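Local coordinates for protein thioredoxin Reductase (Burkholderia cenocepacia, PDB 4F82) that probably reduces hydrogen peroxide and organic hydroperoxides to water and alcohols, as a thiol-specific peroxidase of the Prx5 subfamily of peroxiredoxins, at residues A[53-58]-A[139-144]; A[47-52]-A[143-148]. All blocks are in the same frame, centred on the assembly; numbering follows the deposited sequence.

How the contacts relate
Both contacts join the same two antiparallel strands, 49-55 and 137-147. Along the chain, 47-52 comes first and runs directly into 53-58. On the other strand 139-144 overlaps 143-148, and the two contacts share A143 and M144. Contact 1 closes the shorter loop, from 53-58 to 139-144, with 80 residues between. It is nested inside the loop closed by contact 2, since 47-52 pairs with the later segment. The enclosed chain includes helix 61-80, strand 85-90 and helix 94-103. The contact centres lie about 15 Å apart. Contact 1 lies at the end of the strand pair beside C63, the predicted active-site cysteine; contact 2 lies at the end away from it.

Contact 1: A[53-58]-A[139-144]; sequences FGLPGA and SLRYAM
The ring of Y142 lies over the backbone of G54. Its CG sits between its own backbone N and carbonyl carbon (chi1 65°), which folds the ring back across the neighbouring strand. G54 CA makes a CH-pi contact 3.8 Å from the ring centroid, and G54 N also lies above the same face. S139 OG is at the ring edge, in plane, and donates to L140 O on a lone pair. Below the ring G54 and Y142 exchange two backbone hydrogen bonds. Y142 N to G54 O is the straighter bond, at 160°; both donors are tilted from the carbonyl planes. On the other sheet face F53 CB meets A143 CB at 3.9 Å, while the F53 ring turns away and stacks with Y71.

Further along, R141 bends at chi3 (-59°) and brings its guanidinium over P56. P56 CD lies under one face, toward the rim, 3.8 Å from R141 NH2. L55 CB approaches R141 NH1 obliquely at 3.7 Å. R141 NH1 is also hydrogen-bonded to H67 ND1, and F162 makes a cation-pi contact with R141. Beyond the last backbone bridge, one water accepts from S139 N and donates to L55 O. The nearest atoms of the R141 and C63 side chains are about 3 Å apart. C63 is the predicted peroxidatic cysteine; an arginine beside this cysteine is characteristic of the peroxiredoxin active site.

Contact 2: A[47-52]-A[143-148]; sequences GKRVVI and AMVIDG
I52 and M144 face each other as a hydrogen-bonded pair in the antiparallel part of the thioredoxin-fold sheet. Here strand 49-55 also has strand 85-90 beside it, and strand 137-147 has strand 150-156.

Four backbone hydrogen bonds hold the pair together. V50 and I146 exchange two, and I52 and M144 exchange two of 2.8 Å between N and O. The latter donors come in nearly along the C=O axis.

Apolar contacts line both faces. On one, the side chains of I52 and M144 run side by side. M144 is extended beyond CG, so its CE reaches I52 CD1 at 3.8 Å. W87 and L154 flank this group. On the other face V51 CG2 meets V145 CG2 at 4.0 Å, and V170 of helix 167-172 packs on both valines.

Polar contacts gather at the far end. A water accepts from G148 N and donates to K48 O. R49 is extended from CG to NE, and one face of its guanidinium lies over V145 CG1. R49 NH1 forms a salt bridge with D147 OD2 at 2.9 Å, entering from above the carboxylate plane, with the guanidinium and carboxylate planes 65° apart.

Contact 1: A[53-58]-A[139-144]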
ATOM      1  N   PHE A  53      -2.801   7.314  16.142  1.00  5.85           N
ATOM      2  CA  PHE A  53      -1.957   8.188  15.324  1.00  5.75           C
ATOM      3  C   PHE A  53      -2.047   7.688  13.869  1.00  6.97           C
ATOM      4  O   PHE A  53      -1.980   6.481  13.608  1.00  6.55           O
ATOM      5  CB  PHE A  53      -0.509   8.320  15.864  1.00  5.76           C
ATOM      6  CG  PHE A  53       0.307   7.057  15.786  1.00  5.70           C
ATOM      7  CD1 PHE A  53       1.233   6.852  14.739  1.00  5.61           C
ATOM      8  CD2 PHE A  53       0.155   6.058  16.729  1.00  5.80           C
ATOM      9  CE1 PHE A  53       2.009   5.673  14.676  1.00  7.59           C
ATOM     10  CE2 PHE A  53       0.926   4.866  16.655  1.00  9.19           C
ATOM     11  CZ  PHE A  53       1.842   4.668  15.630  1.00 10.29           C
ATOM     12  N   GLY A  54      -2.334   8.614  12.959  1.00  8.13           N
ATOM     13  CA  GLY A  54      -2.425   8.296  11.558  1.00 10.02           C
ATOM     14  C   GLY A  54      -1.170   8.829  10.892  1.00  8.47           C
ATOM     15  O   GLY A  54      -0.569   9.819  11.331  1.00  7.48           O
ATOM     16  N   LEU A  55      -0.776   8.190   9.806  1.00  8.76           N
ATOM     17  CA  LEU A  55       0.437   8.632   9.099  1.00  6.59           C
ATOM     18  C   LEU A  55       0.269   8.268   7.615  1.00  5.79           C
ATOM     19  O   LEU A  55      -0.638   7.497   7.266  1.00  8.84           O
ATOM     20  CB  LEU A  55       1.679   7.978   9.747  1.00  5.62           C
ATOM     21  CG  LEU A  55       1.689   6.503  10.157  1.00 11.19           C
ATOM     22  CD1 LEU A  55       1.632   5.527   8.932  1.00  9.09           C
ATOM     23  CD2 LEU A  55       2.912   6.198  11.008  1.00  7.39           C
ATOM     24  N   PRO A  56       1.110   8.837   6.734  1.00  5.98           N
ATOM     25  CA  PRO A  56       0.920   8.708   5.286  1.00  6.18           C
ATOM     26  C   PRO A  56       1.150   7.330   4.640  1.00  6.12           C
ATOM     27  O   PRO A  56       0.517   7.060   3.620  1.00  6.29           O
ATOM     28  CB  PRO A  56       1.928   9.719   4.716  1.00  6.47           C
ATOM     29  CG  PRO A  56       2.069  10.752   5.785  1.00  7.53           C
ATOM     30  CD  PRO A  56       2.036   9.935   7.065  1.00  6.13           C
ATOM     31  N   GLY A  57       2.050   6.500   5.166  1.00  9.64           N
ATOM     32  CA  GLY A  57       2.215   5.201   4.548  1.00  6.01           C
ATOM     33  C   GLY A  57       3.141   4.216   5.232  1.00  9.84           C
ATOM     34  O   GLY A  57       4.245   4.584   5.694  1.00  9.16           O
ATOM     35  N   ALA A  58       2.715   2.948   5.255  1.00  5.90           N
ATOM     36  CA  ALA A  58       3.601   1.874   5.706  1.00  5.96           C
ATOM     37  C   ALA A  58       4.891   1.869   4.875  1.00  9.90           C
ATOM     38  O   ALA A  58       4.884   2.215   3.679  1.00  6.37           O
ATOM     39  CB  ALA A  58       2.896   0.514   5.608  1.00  6.01           C
ATOM     40  N   SER A 139      -3.288   9.483   4.307  1.00  5.37           N
ATOM     41  CA  SER A 139      -3.659  10.259   5.513  1.00  5.31           C
ATOM     42  C   SER A 139      -2.664  11.388   5.801  1.00  8.78           C
ATOM     43  O   SER A 139      -1.469  11.257   5.520  1.00  5.66           O
ATOM     44  CB  SER A 139      -3.729   9.330   6.734  1.00  5.02           C
ATOM     45  OG  SER A 139      -4.212  10.036   7.887  1.00  8.82           O
ATOM     46  N   LEU A 140      -3.150  12.506   6.358  1.00  8.23           N
ATOM     47  CA  LEU A 140      -2.264  13.455   7.035  1.00  5.66           C
ATOM     48  C   LEU A 140      -1.641  12.712   8.194  1.00  9.56           C
ATOM     49  O   LEU A 140      -2.198  11.661   8.655  1.00  7.86           O
ATOM     50  CB  LEU A 140      -3.042  14.689   7.567  1.00  6.97           C
ATOM     51  CG  LEU A 140      -3.537  15.635   6.473  1.00  7.72           C
ATOM     52  CD1 LEU A 140      -4.546  16.619   7.023  1.00  6.71           C
ATOM     53  CD2 LEU A 140      -2.344  16.365   5.829  1.00  9.91           C
ATOM     54  N   ARG A 141      -0.542  13.258   8.708  1.00  5.44           N
ATOM     55  CA  ARG A 141       0.031  12.728   9.949  1.00 10.33           C
ATOM     56  C   ARG A 141      -0.643  13.399  11.171  1.00 10.85           C
ATOM     57  O   ARG A 141      -0.693  14.635  11.251  1.00  7.81           O
ATOM     58  CB  ARG A 141       1.552  12.963   9.979  1.00 11.60           C
ATOM     59  CG  ARG A 141       2.279  12.075  11.024  1.00  9.89           C
ATOM     60  CD  ARG A 141       3.780  12.422  11.126  1.00  6.24           C
ATOM     61  NE  ARG A 141       4.447  12.255   9.835  1.00  6.75           N
ATOM     62  CZ  ARG A 141       4.924  11.106   9.347  1.00  8.33           C
ATOM     63  NH1 ARG A 141       4.786   9.964  10.028  1.00 10.92           N
ATOM     64  NH2 ARG A 141       5.507  11.097   8.149  1.00  8.69           N
ATOM     65  N   TYR A 142      -1.162  12.606  12.113  1.00  5.16           N
ATOM     66  CA  TYR A 142      -1.786  13.196  13.310  1.00  5.30           C
ATOM     67  C   TYR A 142      -1.758  12.277  14.517  1.00  5.17           C
ATOM     68  O   TYR A 142      -1.480  11.084  14.418  1.00  5.81           O
ATOM     69  CB  TYR A 142      -3.248  13.552  13.004  1.00  5.42           C
ATOM     70  CG  TYR A 142      -4.064  12.311  12.721  1.00  5.21           C
ATOM     71  CD1 TYR A 142      -4.700  11.614  13.749  1.00  5.16           C
ATOM     72  CD2 TYR A 142      -4.183  11.835  11.428  1.00  5.13           C
ATOM     73  CE1 TYR A 142      -5.439  10.453  13.484  1.00  7.64           C
ATOM     74  CE2 TYR A 142      -4.921  10.680  11.142  1.00 12.10           C
ATOM     75  CZ  TYR A 142      -5.540  10.005  12.177  1.00 11.12           C
ATOM     76  OH  TYR A 142      -6.263   8.882  11.859  1.00  9.84           O
ATOM     77  N   ALA A 143      -2.095  12.816  15.681  1.00  6.35           N
ATOM     78  CA  ALA A 143      -2.454  11.924  16.769  1.00  5.31           C
ATOM     79  C   ALA A 143      -3.656  12.484  17.509  1.00  5.55           C
ATOM     80  O   ALA A 143      -3.782  13.718  17.685  1.00  9.24           O
ATOM     81  CB  ALA A 143      -1.263  11.645  17.745  1.00  8.13           C
ATOM     82  N   MET A 144      -4.553  11.588  17.907  1.00  6.70           N
ATOM     83  CA  MET A 144      -5.687  11.968  18.747  1.00  6.69           C
ATOM     84  C   MET A 144      -5.909  10.987  19.882  1.00  7.76           C
ATOM     85  O   MET A 144      -5.566   9.800  19.789  1.00  7.30           O
ATOM     86  CB  MET A 144      -6.959  12.095  17.906  1.00  6.95           C
ATOM     87  CG  MET A 144      -7.301  10.874  17.069  1.00  9.41           C
ATOM     88  SD  MET A 144      -8.684  11.277  15.972  1.00 12.62           S
ATOM     89  CE  MET A 144      -8.826   9.715  15.090  1.00 19.91           C
TER
HETATM   90  O   HOH W   1      -1.957   7.051   5.052  1.00  4.36           O

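Contact 2: A[47-52]-A[143-148]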
ATOM      1  N   GLY A  47     -15.937   2.048  25.227  1.00 13.07           N
ATOM      2  CA  GLY A  47     -15.554   1.776  26.601  1.00 13.12           C
ATOM      3  C   GLY A  47     -14.056   1.765  26.850  1.00 14.07           C
ATOM      4  O   GLY A  47     -13.621   1.266  27.903  1.00 16.11           O
ATOM      5  N   LYS A  48     -13.280   2.311  25.907  1.00 12.30           N
ATOM      6  CA  LYS A  48     -11.827   2.365  26.020  1.00 10.54           C
ATOM      7  C   LYS A  48     -11.282   3.769  25.939  1.00 11.66           C
ATOM      8  O   LYS A  48     -11.955   4.695  25.436  1.00 10.96           O
ATOM      9  CB  LYS A  48     -11.195   1.578  24.877  1.00 10.05           C
ATOM     10  CG  LYS A  48     -11.769   0.218  24.693  1.00 10.87           C
ATOM     11  CD  LYS A  48     -11.003  -0.488  23.584  1.00 11.01           C
ATOM     12  CE  LYS A  48     -11.481  -1.925  23.398  1.00 16.52           C
ATOM     13  NZ  LYS A  48     -11.086  -2.458  22.030  1.00 20.04           N
ATOM     14  N   ARG A  49     -10.050   3.926  26.418  1.00  9.89           N
ATOM     15  CA  ARG A  49      -9.324   5.147  26.185  1.00  9.47           C
ATOM     16  C   ARG A  49      -8.194   4.796  25.186  1.00  8.86           C
ATOM     17  O   ARG A  49      -7.343   3.963  25.489  1.00  8.87           O
ATOM     18  CB  ARG A  49      -8.825   5.657  27.527  1.00 11.17           C
ATOM     19  CG  ARG A  49      -8.144   6.971  27.460  1.00 16.28           C
ATOM     20  CD  ARG A  49      -8.044   7.573  28.867  1.00 17.45           C
ATOM     21  NE  ARG A  49      -7.098   8.669  28.832  1.00  9.81           N
ATOM     22  CZ  ARG A  49      -7.428   9.914  28.499  1.00 25.79           C
ATOM     23  NH1 ARG A  49      -8.697  10.203  28.216  1.00 25.18           N
ATOM     24  NH2 ARG A  49      -6.503  10.868  28.472  1.00 23.60           N
ATOM     25  N   VAL A  50      -8.232   5.408  23.993  1.00  8.42           N
ATOM     26  CA  VAL A  50      -7.431   4.974  22.827  1.00  7.92           C
ATOM     27  C   VAL A  50      -6.620   6.129  22.229  1.00 18.71           C
ATOM     28  O   VAL A  50      -7.162   7.187  21.961  1.00  7.54           O
ATOM     29  CB  VAL A  50      -8.365   4.432  21.721  1.00  8.58           C
ATOM     30  CG1 VAL A  50      -7.584   4.014  20.439  1.00  7.41           C
ATOM     31  CG2 VAL A  50      -9.188   3.274  22.243  1.00 12.64           C
ATOM     32  N   VAL A  51      -5.327   5.930  22.025  1.00  7.26           N
ATOM     33  CA  VAL A  51      -4.559   6.869  21.220  1.00  6.92           C
ATOM     34  C   VAL A  51      -4.544   6.372  19.792  1.00  6.61           C
ATOM     35  O   VAL A  51      -4.167   5.223  19.549  1.00 11.52           O
ATOM     36  CB  VAL A  51      -3.064   6.971  21.689  1.00 10.88           C
ATOM     37  CG1 VAL A  51      -2.241   7.800  20.677  1.00  9.05           C
ATOM     38  CG2 VAL A  51      -2.950   7.557  23.117  1.00  8.80           C
ATOM     39  N   ILE A  52      -4.946   7.220  18.847  1.00  6.48           N
ATOM     40  CA  ILE A  52      -4.831   6.887  17.425  1.00  7.86           C
ATOM     41  C   ILE A  52      -3.866   7.842  16.766  1.00  6.91           C
ATOM     42  O   ILE A  52      -4.068   9.066  16.848  1.00  8.57           O
ATOM     43  CB  ILE A  52      -6.182   7.023  16.707  1.00  9.62           C
ATOM     44  CG1 ILE A  52      -7.237   6.127  17.380  1.00 13.90           C
ATOM     45  CG2 ILE A  52      -6.043   6.629  15.249  1.00  6.19           C
ATOM     46  CD1 ILE A  52      -8.688   6.375  16.827  1.00  6.95           C
ATOM     47  N   ALA A 143      -2.095  12.816  15.681  1.00  6.35           N
ATOM     48  CA  ALA A 143      -2.454  11.924  16.769  1.00  5.31           C
ATOM     49  C   ALA A 143      -3.656  12.484  17.509  1.00  5.55           C
ATOM     50  O   ALA A 143      -3.782  13.718  17.685  1.00  9.24           O
ATOM     51  CB  ALA A 143      -1.263  11.645  17.745  1.00  8.13           C
ATOM     52  N   MET A 144      -4.553  11.588  17.907  1.00  6.70           N
ATOM     53  CA  MET A 144      -5.687  11.968  18.747  1.00  6.69           C
ATOM     54  C   MET A 144      -5.909  10.987  19.882  1.00  7.76           C
ATOM     55  O   MET A 144      -5.566   9.800  19.789  1.00  7.30           O
ATOM     56  CB  MET A 144      -6.959  12.095  17.906  1.00  6.95           C
ATOM     57  CG  MET A 144      -7.301  10.874  17.069  1.00  9.41           C
ATOM     58  SD  MET A 144      -8.684  11.277  15.972  1.00 12.62           S
ATOM     59  CE  MET A 144      -8.826   9.715  15.090  1.00 19.91           C
ATOM     60  N   VAL A 145      -6.473  11.500  20.974  1.00  8.99           N
ATOM     61  CA  VAL A 145      -6.827  10.669  22.106  1.00  7.43           C
ATOM     62  C   VAL A 145      -8.360  10.686  22.195  1.00  6.71           C
ATOM     63  O   VAL A 145      -9.020  11.747  22.104  1.00 11.80           O
ATOM     64  CB  VAL A 145      -6.191  11.191  23.416  1.00  7.74           C
ATOM     65  CG1 VAL A 145      -6.643  10.356  24.570  1.00  9.01           C
ATOM     66  CG2 VAL A 145      -4.612  11.200  23.272  1.00  6.53           C
ATOM     67  N   ILE A 146      -8.902   9.479  22.350  1.00 11.27           N
ATOM     68  CA  ILE A 146     -10.332   9.228  22.295  0.95  9.46           C
ATOM     69  C   ILE A 146     -10.769   8.615  23.598  1.00 11.61           C
ATOM     70  O   ILE A 146     -10.113   7.705  24.111  1.00  7.85           O
ATOM     71  CB  ILE A 146     -10.651   8.219  21.180  0.95  6.74           C
ATOM     72  CG1 ILE A 146      -9.875   8.611  19.905  0.95  9.98           C
ATOM     73  CG2 ILE A 146     -12.193   8.074  20.989  0.95 12.86           C
ATOM     74  CD1 ILE A 146     -10.265   9.969  19.346  0.95  6.48           C
ATOM     75  N   ASP A 147     -11.859   9.121  24.144  1.00  7.91           N
ATOM     76  CA  ASP A 147     -12.379   8.608  25.409  1.00  8.39           C
ATOM     77  C   ASP A 147     -13.859   8.861  25.315  1.00 14.35           C
ATOM     78  O   ASP A 147     -14.275   9.954  24.895  1.00 11.45           O
ATOM     79  CB  ASP A 147     -11.731   9.379  26.571  1.00 11.71           C
ATOM     80  CG  ASP A 147     -11.846   8.665  27.906  1.00 16.87           C
ATOM     81  OD1 ASP A 147     -12.452   7.557  27.981  1.00 16.84           O
ATOM     82  OD2 ASP A 147     -11.327   9.244  28.901  1.00 15.67           O
ATOM     83  N   GLY A 148     -14.655   7.852  25.673  1.00 18.19           N
ATOM     84  CA  GLY A 148     -16.099   7.946  25.552  1.00 17.83           C
ATOM     85  C   GLY A 148     -16.541   8.144  24.111  1.00 13.06           C
ATOM     86  O   GLY A 148     -17.581   8.759  23.852  1.00 16.98           O
TER
HETATM   87  O   HOH W   2     -14.486   5.113  26.470  1.00 14.29           O